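Local atomic coordinates of sporozoite microneme protein essential for cell traversal (Plasmodium berghei, PDB entry 4U5A), a protein that is needed by malaria sporozoites to pass through host cells and is probably released from the micronemes. Residues I25-K29 / L65-D69; F36-E40 / L54-S58; V101-I105 / D191-L196. One frame throughout, in Å; residues are numbered along the deposited sequence.

Interaction 1 of 3, residues I25-K29 / L65-D69; sequences INATK and LNIID
Two long antiparallel helices of the four-helix bundle, 10-39 and 59-84, meet here, with Ile25, Thr28 and Lys29 facing Leu65, Ile68 and Asp69. The local axes are 10.1 Å apart and run almost exactly antiparallel, 174° between their directions. Ile25 uses both of its branches. Ile25 CG2 lies against the turn between Leu65 and Asp69, 3.4 Å from Leu65 O, and also meets Asp69 CB. Ile25 CD1 reaches inward to Ile68 CG2 at 4.1 Å. Leu65 CD1 fits between two neighbours of the opposite helix, Thr28 CG2 at 3.8 Å and Lys29 CG at 3.5 Å. Leu109 of helix 88-126 covers Ile25 and Leu65 from the core. Lys29 and Leu65 lie alongside, pointing opposite ways. The Lys29 chain turns about its CG-CD bond (chi3 -77°), and this brings the ammonium group toward Asn66. There Lys29 NZ donates to Asn66 OD1 at 2.5 Å, in the carbonyl plane and on a lone pair. Asp69 OD1 is hydrogen-bonded to Ser22 OG. The contact thus grades from an apolar inner side to a polar outer edge, where the lysine's aliphatic part covers Leu65 and its charge is met by an amide oxygen.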
loop_
_atom_site.group_PDB
_atom_site.type_symbol
_atom_site.label_atom_id
_atom_site.label_comp_id
_atom_site.label_asym_id
_atom_site.label_seq_id
_atom_site.Cartn_x
_atom_site.Cartn_y
_atom_site.Cartn_z
ATOM N N ILE A 25 -0.423 -8.532 3.140
ATOM C CA ILE A 25 0.480 -7.773 2.280
ATOM C C ILE A 25 0.298 -8.135 0.804
ATOM O O ILE A 25 0.269 -7.252 -0.054
ATOM C CB ILE A 25 1.956 -7.984 2.689
ATOM C CG1 ILE A 25 2.231 -7.313 4.035
ATOM C CG2 ILE A 25 2.898 -7.404 1.648
ATOM C CD1 ILE A 25 2.201 -5.801 3.979
ATOM N N ASN A 26 0.161 -9.426 0.505
ATOM C CA ASN A 26 -0.040 -9.857 -0.877
ATOM C C ASN A 26 -1.370 -9.329 -1.415
ATOM O O ASN A 26 -1.473 -8.952 -2.588
ATOM C CB ASN A 26 0.017 -11.375 -0.983
ATOM N N ALA A 27 -2.383 -9.299 -0.553
ATOM C CA ALA A 27 -3.674 -8.731 -0.926
ATOM C C ALA A 27 -3.538 -7.248 -1.288
ATOM O O ALA A 27 -4.059 -6.793 -2.317
ATOM C CB ALA A 27 -4.680 -8.918 0.201
ATOM N N THR A 28 -2.840 -6.501 -0.437
ATOM C CA THR A 28 -2.547 -5.094 -0.708
ATOM C C THR A 28 -1.815 -4.922 -2.041
ATOM O O THR A 28 -2.143 -4.034 -2.844
ATOM C CB THR A 28 -1.695 -4.477 0.416
ATOM O OG1 THR A 28 -2.404 -4.561 1.658
ATOM C CG2 THR A 28 -1.380 -3.023 0.112
ATOM N N LYS A 29 -0.832 -5.791 -2.270
ATOM C CA LYS A 29 -0.050 -5.781 -3.498
ATOM C C LYS A 29 -0.967 -5.937 -4.699
ATOM O O LYS A 29 -0.847 -5.201 -5.679
ATOM C CB LYS A 29 1.006 -6.892 -3.492
ATOM C CG LYS A 29 2.184 -6.635 -2.559
ATOM C CD LYS A 29 3.416 -7.438 -2.963
ATOM C CE LYS A 29 3.322 -8.893 -2.549
ATOM N NZ LYS A 29 4.509 -9.656 -3.036
ATOM N N LEU A 65 6.535 -3.343 -0.626
ATOM C CA LEU A 65 5.651 -4.183 0.166
ATOM C C LEU A 65 6.319 -5.527 0.447
ATOM O O LEU A 65 6.052 -6.160 1.467
ATOM C CB LEU A 65 4.310 -4.371 -0.551
ATOM C CG LEU A 65 3.490 -3.079 -0.670
ATOM C CD1 LEU A 65 2.128 -3.327 -1.286
ATOM C CD2 LEU A 65 3.342 -2.406 0.679
ATOM N N ASN A 66 7.200 -5.955 -0.451
ATOM C CA ASN A 66 7.968 -7.170 -0.222
ATOM C C ASN A 66 8.984 -6.952 0.897
ATOM O O ASN A 66 9.329 -7.877 1.629
ATOM C CB ASN A 66 8.674 -7.613 -1.506
ATOM C CG ASN A 66 7.738 -8.323 -2.478
ATOM O OD1 ASN A 66 6.673 -8.810 -2.097
ATOM N ND2 ASN A 66 8.142 -8.386 -3.742
ATOM N N ILE A 67 9.439 -5.710 1.036
ATOM C CA ILE A 67 10.354 -5.331 2.107
ATOM C C ILE A 67 9.649 -5.380 3.463
ATOM O O ILE A 67 10.153 -5.974 4.414
ATOM C CB ILE A 67 10.925 -3.911 1.871
ATOM C CG1 ILE A 67 11.805 -3.886 0.619
ATOM C CG2 ILE A 67 11.709 -3.428 3.083
ATOM C CD1 ILE A 67 12.405 -2.531 0.320
ATOM N N ILE A 68 8.480 -4.746 3.533
ATOM C CA ILE A 68 7.656 -4.744 4.739
ATOM C C ILE A 68 7.323 -6.165 5.182
ATOM O O ILE A 68 7.451 -6.514 6.358
ATOM C CB ILE A 68 6.348 -3.961 4.516
ATOM C CG1 ILE A 68 6.653 -2.514 4.130
ATOM C CG2 ILE A 68 5.464 -4.012 5.752
ATOM C CD1 ILE A 68 5.417 -1.699 3.831
ATOM N N ASP A 69 6.911 -6.984 4.221
ATOM C CA ASP A 69 6.599 -8.384 4.471
ATOM C C ASP A 69 7.819 -9.124 5.004
ATOM O O ASP A 69 7.725 -9.853 5.989
ATOM C CB ASP A 69 6.091 -9.041 3.182
ATOM C CG ASP A 69 5.559 -10.451 3.399
ATOM O OD1 ASP A 69 5.543 -10.931 4.551
ATOM O OD2 ASP A 69 5.146 -11.080 2.402
#

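Interaction 2 of 3, residues F36-E40 / L54-S58; sequences FLDIE and LSKYS
The Phe36 ring lies flat against Ser58 where the short helix 49-57, after the turn, packs back on the C-terminal end of helix 10-39, a long helix of the bundle. Ser58 CB stands over one face, 3.7 Å from the Phe36 ring centroid and 18° off the normal, a CH-pi contact displaced toward the CG side of the ring. The Phe36 CE1 corner meets Tyr57 CB at 3.8 Å, the two side chains crossing at about a right angle. Leu54 O approaches the same flank obliquely. Ser58 holds its hydroxyl away from the ring. With OG between the backbone N and the carbonyl carbon (chi1 63°), Ser58 OG bonds back to Ser55 O at 2.6 Å, from above the carbonyl plane. A turn further along the first segment, Ile39 CG2 touches Leu54 CD1 at 3.7 Å, again nearly at right angles. Glu40, the first residue to leave helical geometry, runs alongside Leu54 in the reverse direction. Glu40 CG lies 4.0 Å from Leu54 CB. The extended chain brings Glu40 OE2 within 3.0 Å of Ser55 OG. That hydrogen bond is weak; Ser55 OG also has a weak bond to Val51 O. Ile174 of helix 167-197 packs on Leu54 and Tyr57. Helix 49-57 is therefore held mainly by the Phe36 ring on the Ser58 methylene and by aliphatic packing, and the Glu40 carboxylate probably adds only a modest polar tie.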
loop_
_atom_site.group_PDB
_atom_site.type_symbol
_atom_site.label_atom_id
_atom_site.label_comp_id
_atom_site.label_asym_id
_atom_site.label_seq_id
_atom_site.Cartn_x
_atom_site.Cartn_y
_atom_site.Cartn_z
ATOM N N PHE A 36 -2.793 0.156 -10.932
ATOM C CA PHE A 36 -1.982 0.361 -12.129
ATOM C C PHE A 36 -2.603 -0.234 -13.400
ATOM O O PHE A 36 -2.555 0.385 -14.457
ATOM C CB PHE A 36 -0.582 -0.213 -11.915
ATOM C CG PHE A 36 0.356 0.737 -11.228
ATOM C CD1 PHE A 36 1.046 1.693 -11.954
ATOM C CD2 PHE A 36 0.542 0.677 -9.855
ATOM C CE1 PHE A 36 1.910 2.571 -11.328
ATOM C CE2 PHE A 36 1.405 1.553 -9.219
ATOM C CZ PHE A 36 2.089 2.502 -9.958
ATOM N N LEU A 37 -3.203 -1.416 -13.294
ATOM C CA LEU A 37 -3.838 -2.064 -14.439
ATOM C C LEU A 37 -5.038 -1.261 -14.926
ATOM O O LEU A 37 -5.247 -1.108 -16.130
ATOM C CB LEU A 37 -4.269 -3.490 -14.085
ATOM C CG LEU A 37 -3.152 -4.503 -13.811
ATOM C CD1 LEU A 37 -3.723 -5.886 -13.561
ATOM C CD2 LEU A 37 -2.150 -4.537 -14.954
ATOM N N ASP A 38 -5.835 -0.766 -13.984
ATOM C CA ASP A 38 -6.999 0.045 -14.317
ATOM C C ASP A 38 -6.568 1.347 -14.983
ATOM O O ASP A 38 -7.264 1.866 -15.855
ATOM C CB ASP A 38 -7.835 0.338 -13.068
ATOM C CG ASP A 38 -8.536 -0.895 -12.535
ATOM O OD1 ASP A 38 -8.713 -1.860 -13.308
ATOM O OD2 ASP A 38 -8.901 -0.900 -11.340
ATOM N N ILE A 39 -5.412 1.866 -14.581
ATOM C CA ILE A 39 -4.877 3.062 -15.229
ATOM C C ILE A 39 -4.374 2.748 -16.638
ATOM O O ILE A 39 -4.515 3.563 -17.549
ATOM C CB ILE A 39 -3.732 3.695 -14.410
ATOM C CG1 ILE A 39 -4.223 4.088 -13.017
ATOM C CG2 ILE A 39 -3.169 4.919 -15.120
ATOM C CD1 ILE A 39 -3.182 4.805 -12.183
ATOM N N GLU A 40 -3.817 1.555 -16.831
ATOM C CA GLU A 40 -3.317 1.163 -18.146
ATOM C C GLU A 40 -4.438 0.787 -19.116
ATOM O O GLU A 40 -4.306 -0.158 -19.891
ATOM C CB GLU A 40 -2.367 -0.029 -17.992
ATOM C CG GLU A 40 -1.157 0.230 -17.105
ATOM C CD GLU A 40 -0.383 -1.039 -16.789
ATOM O OE1 GLU A 40 -0.644 -2.078 -17.434
ATOM O OE2 GLU A 40 0.465 -1.007 -15.872
ATOM N N LEU A 54 4.002 2.905 -17.324
ATOM C CA LEU A 54 3.245 2.668 -16.101
ATOM C C LEU A 54 3.537 1.290 -15.519
ATOM O O LEU A 54 3.624 1.127 -14.300
ATOM C CB LEU A 54 1.746 2.812 -16.365
ATOM C CG LEU A 54 1.235 4.195 -16.775
ATOM C CD1 LEU A 54 -0.230 4.124 -17.148
ATOM C CD2 LEU A 54 1.450 5.194 -15.653
ATOM N N SER A 55 3.697 0.304 -16.398
ATOM C CA SER A 55 4.026 -1.050 -15.965
ATOM C C SER A 55 5.403 -1.083 -15.324
ATOM O O SER A 55 5.649 -1.862 -14.404
ATOM C CB SER A 55 3.959 -2.028 -17.137
ATOM O OG SER A 55 2.614 -2.303 -17.494
ATOM N N LYS A 56 6.302 -0.235 -15.816
ATOM C CA LYS A 56 7.593 -0.054 -15.167
ATOM C C LYS A 56 7.382 0.547 -13.779
ATOM O O LYS A 56 7.944 0.063 -12.796
ATOM C CB LYS A 56 8.505 0.830 -16.008
ATOM N N TYR A 57 6.584 1.612 -13.717
ATOM C CA TYR A 57 6.290 2.297 -12.457
ATOM C C TYR A 57 5.714 1.368 -11.388
ATOM O O TYR A 57 5.936 1.567 -10.197
ATOM C CB TYR A 57 5.314 3.452 -12.696
ATOM C CG TYR A 57 5.970 4.740 -13.139
ATOM C CD1 TYR A 57 7.351 4.844 -13.242
ATOM C CD2 TYR A 57 5.208 5.854 -13.450
ATOM C CE1 TYR A 57 7.952 6.024 -13.648
ATOM C CE2 TYR A 57 5.800 7.034 -13.853
ATOM C CZ TYR A 57 7.167 7.116 -13.951
ATOM O OH TYR A 57 7.747 8.297 -14.355
ATOM N N SER A 58 4.963 0.361 -11.822
ATOM C CA SER A 58 4.244 -0.514 -10.901
ATOM C C SER A 58 5.136 -1.503 -10.151
ATOM O O SER A 58 4.677 -2.177 -9.231
ATOM C CB SER A 58 3.167 -1.289 -11.661
ATOM O OG SER A 58 3.749 -2.132 -12.640
#

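Interaction 3 of 3, residues V101-I105 / D191-L196; sequences VCNFI and DLQIKL
Phe104 leaves its helix with CG opposite the backbone N (chi1 166°), and Lys195 comes to meet it with a chain extended as far as CE and then turned at chi4 (55°). These torsions lay the end of the lysine over one face of the ring. The pair belongs to the four-helix bundle, where helices 88-126 and 167-197 pack antiparallel. The local axes are 10.7 Å apart and cross at 165°. Lys195 CE stands over the ring centre, 3.8 Å from the Phe104 centroid. The turn about CD-CE puts Lys195 NZ over the same face, 4.0 Å from the Phe104 centroid, as a cation-pi contact shifted toward CZ. The ring thus meets both the polarised methylene and the ammonium group, which should favour a charged lysine here. Asp191 CB comes to the edge of the ring, near its plane, 4.2 Å from Phe104 CE2.

Deeper in the bundle the contact is apolar. Leu192 fits between Val101 and Ile105, one turn apart on the facing helix, and crosses each at about a right angle. Ile105 CD1 reaches Leu192 CB at 3.7 Å. Val101 spreads its two methyls: CG2 lies beside Lys195 CB, while CG1 points into the core. Helix 59-84 closes this inner side, with Ile68 on Leu192 and Phe75 on Leu196. Val101 CG1 touches both leucines, 3.6 Å from Leu192 CD1 and 4.2 Å from Leu196 CD2.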
loop_
_atom_site.group_PDB
_atom_site.type_symbol
_atom_site.label_atom_id
_atom_site.label_comp_id
_atom_site.label_asym_id
_atom_site.label_seq_id
_atom_site.Cartn_x
_atom_site.Cartn_y
_atom_site.Cartn_z
ATOM N N VAL A 101 1.523 -3.777 15.702
ATOM C CA VAL A 101 2.393 -3.204 14.678
ATOM C C VAL A 101 1.884 -3.568 13.283
ATOM O O VAL A 101 1.786 -2.709 12.392
ATOM C CB VAL A 101 3.854 -3.675 14.855
ATOM C CG1 VAL A 101 4.697 -3.282 13.659
ATOM C CG2 VAL A 101 4.445 -3.091 16.128
ATOM N N CYS A 102 1.548 -4.843 13.105
ATOM C CA CYS A 102 1.013 -5.317 11.831
ATOM C C CYS A 102 -0.260 -4.556 11.444
ATOM O O CYS A 102 -0.404 -4.099 10.300
ATOM C CB CYS A 102 0.727 -6.817 11.900
ATOM S SG CYS A 102 2.196 -7.852 12.086
ATOM N N ASN A 103 -1.171 -4.405 12.403
ATOM C CA ASN A 103 -2.413 -3.687 12.146
ATOM C C ASN A 103 -2.160 -2.227 11.791
ATOM O O ASN A 103 -2.837 -1.666 10.928
ATOM C CB ASN A 103 -3.340 -3.763 13.359
ATOM C CG ASN A 103 -3.886 -5.157 13.592
ATOM O OD1 ASN A 103 -3.908 -5.988 12.683
ATOM N ND2 ASN A 103 -4.327 -5.423 14.819
ATOM N N PHE A 104 -1.174 -1.622 12.449
ATOM C CA PHE A 104 -0.762 -0.255 12.140
ATOM C C PHE A 104 -0.341 -0.144 10.677
ATOM O O PHE A 104 -0.847 0.714 9.928
ATOM C CB PHE A 104 0.371 0.181 13.071
ATOM C CG PHE A 104 1.081 1.428 12.631
ATOM C CD1 PHE A 104 0.571 2.679 12.941
ATOM C CD2 PHE A 104 2.276 1.350 11.927
ATOM C CE1 PHE A 104 1.227 3.832 12.541
ATOM C CE2 PHE A 104 2.938 2.495 11.525
ATOM C CZ PHE A 104 2.412 3.740 11.834
ATOM N N ILE A 105 0.576 -1.023 10.276
ATOM C CA ILE A 105 1.054 -1.041 8.897
ATOM C C ILE A 105 -0.109 -1.187 7.914
ATOM O O ILE A 105 -0.215 -0.420 6.949
ATOM C CB ILE A 105 2.068 -2.181 8.656
ATOM C CG1 ILE A 105 3.298 -2.006 9.551
ATOM C CG2 ILE A 105 2.499 -2.208 7.202
ATOM C CD1 ILE A 105 4.073 -0.722 9.287
ATOM N N ASP A 191 8.962 3.643 9.680
ATOM C CA ASP A 191 8.126 3.552 10.876
ATOM C C ASP A 191 8.074 2.122 11.410
ATOM O O ASP A 191 8.086 1.903 12.621
ATOM C CB ASP A 191 6.706 4.053 10.590
ATOM C CG ASP A 191 6.650 5.551 10.343
ATOM O OD1 ASP A 191 7.552 6.273 10.817
ATOM O OD2 ASP A 191 5.694 6.006 9.678
ATOM N N LEU A 192 8.023 1.157 10.497
ATOM C CA LEU A 192 7.997 -0.256 10.862
ATOM C C LEU A 192 9.288 -0.675 11.564
ATOM O O LEU A 192 9.260 -1.380 12.572
ATOM C CB LEU A 192 7.772 -1.121 9.622
ATOM C CG LEU A 192 7.856 -2.637 9.821
ATOM C CD1 LEU A 192 6.769 -3.123 10.758
ATOM C CD2 LEU A 192 7.756 -3.349 8.485
ATOM N N GLN A 193 10.419 -0.240 11.022
ATOM C CA GLN A 193 11.711 -0.575 11.603
ATOM C C GLN A 193 11.897 0.077 12.966
ATOM O O GLN A 193 12.603 -0.454 13.824
ATOM C CB GLN A 193 12.845 -0.176 10.659
ATOM C CG GLN A 193 13.074 -1.175 9.534
ATOM C CD GLN A 193 14.151 -0.736 8.567
ATOM O OE1 GLN A 193 14.358 0.457 8.347
ATOM N NE2 GLN A 193 14.857 -1.702 7.998
ATOM N N ILE A 194 11.251 1.220 13.167
ATOM C CA ILE A 194 11.317 1.912 14.446
ATOM C C ILE A 194 10.447 1.208 15.488
ATOM O O ILE A 194 10.891 0.954 16.609
ATOM C CB ILE A 194 10.888 3.386 14.308
ATOM C CG1 ILE A 194 11.965 4.177 13.559
ATOM C CG2 ILE A 194 10.650 4.012 15.672
ATOM C CD1 ILE A 194 11.604 5.626 13.304
ATOM N N LYS A 195 9.215 0.879 15.114
ATOM C CA LYS A 195 8.285 0.247 16.044
ATOM C C LYS A 195 8.734 -1.156 16.441
ATOM O O LYS A 195 8.508 -1.582 17.573
ATOM C CB LYS A 195 6.878 0.192 15.445
ATOM C CG LYS A 195 6.138 1.512 15.509
ATOM C CD LYS A 195 4.694 1.386 15.051
ATOM C CE LYS A 195 3.928 2.664 15.358
ATOM N NZ LYS A 195 4.597 3.855 14.761
ATOM N N LEU A 196 9.380 -1.866 15.522
ATOM C CA LEU A 196 9.880 -3.204 15.824
ATOM C C LEU A 196 11.061 -3.135 16.782
ATOM O O LEU A 196 11.237 -4.010 17.628
ATOM C CB LEU A 196 10.283 -3.939 14.544
ATOM C CG LEU A 196 9.136 -4.444 13.669
ATOM C CD1 LEU A 196 9.680 -5.188 12.465
ATOM C CD2 LEU A 196 8.208 -5.340 14.477
#

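From the N terminus, helix 10-39 enters interaction 1 first and interaction 2 about three turns later. The chain then folds back through helix 49-57, and interaction 2 closes a short loop. Helix 59-84 follows and closes interaction 1, so the smaller loop sits within the larger one. Interaction 3 comes afterwards in series, closing a long loop between helices 88-126 and 167-197. Interactions 1 and 3 touch in the core, where Ile68 CG2 lies 3.6 Å from Leu192 CD2, and so join all four long helices. Interactions 2 and 3 have centres about 28 Å apart, on opposite sides of the chain's centre.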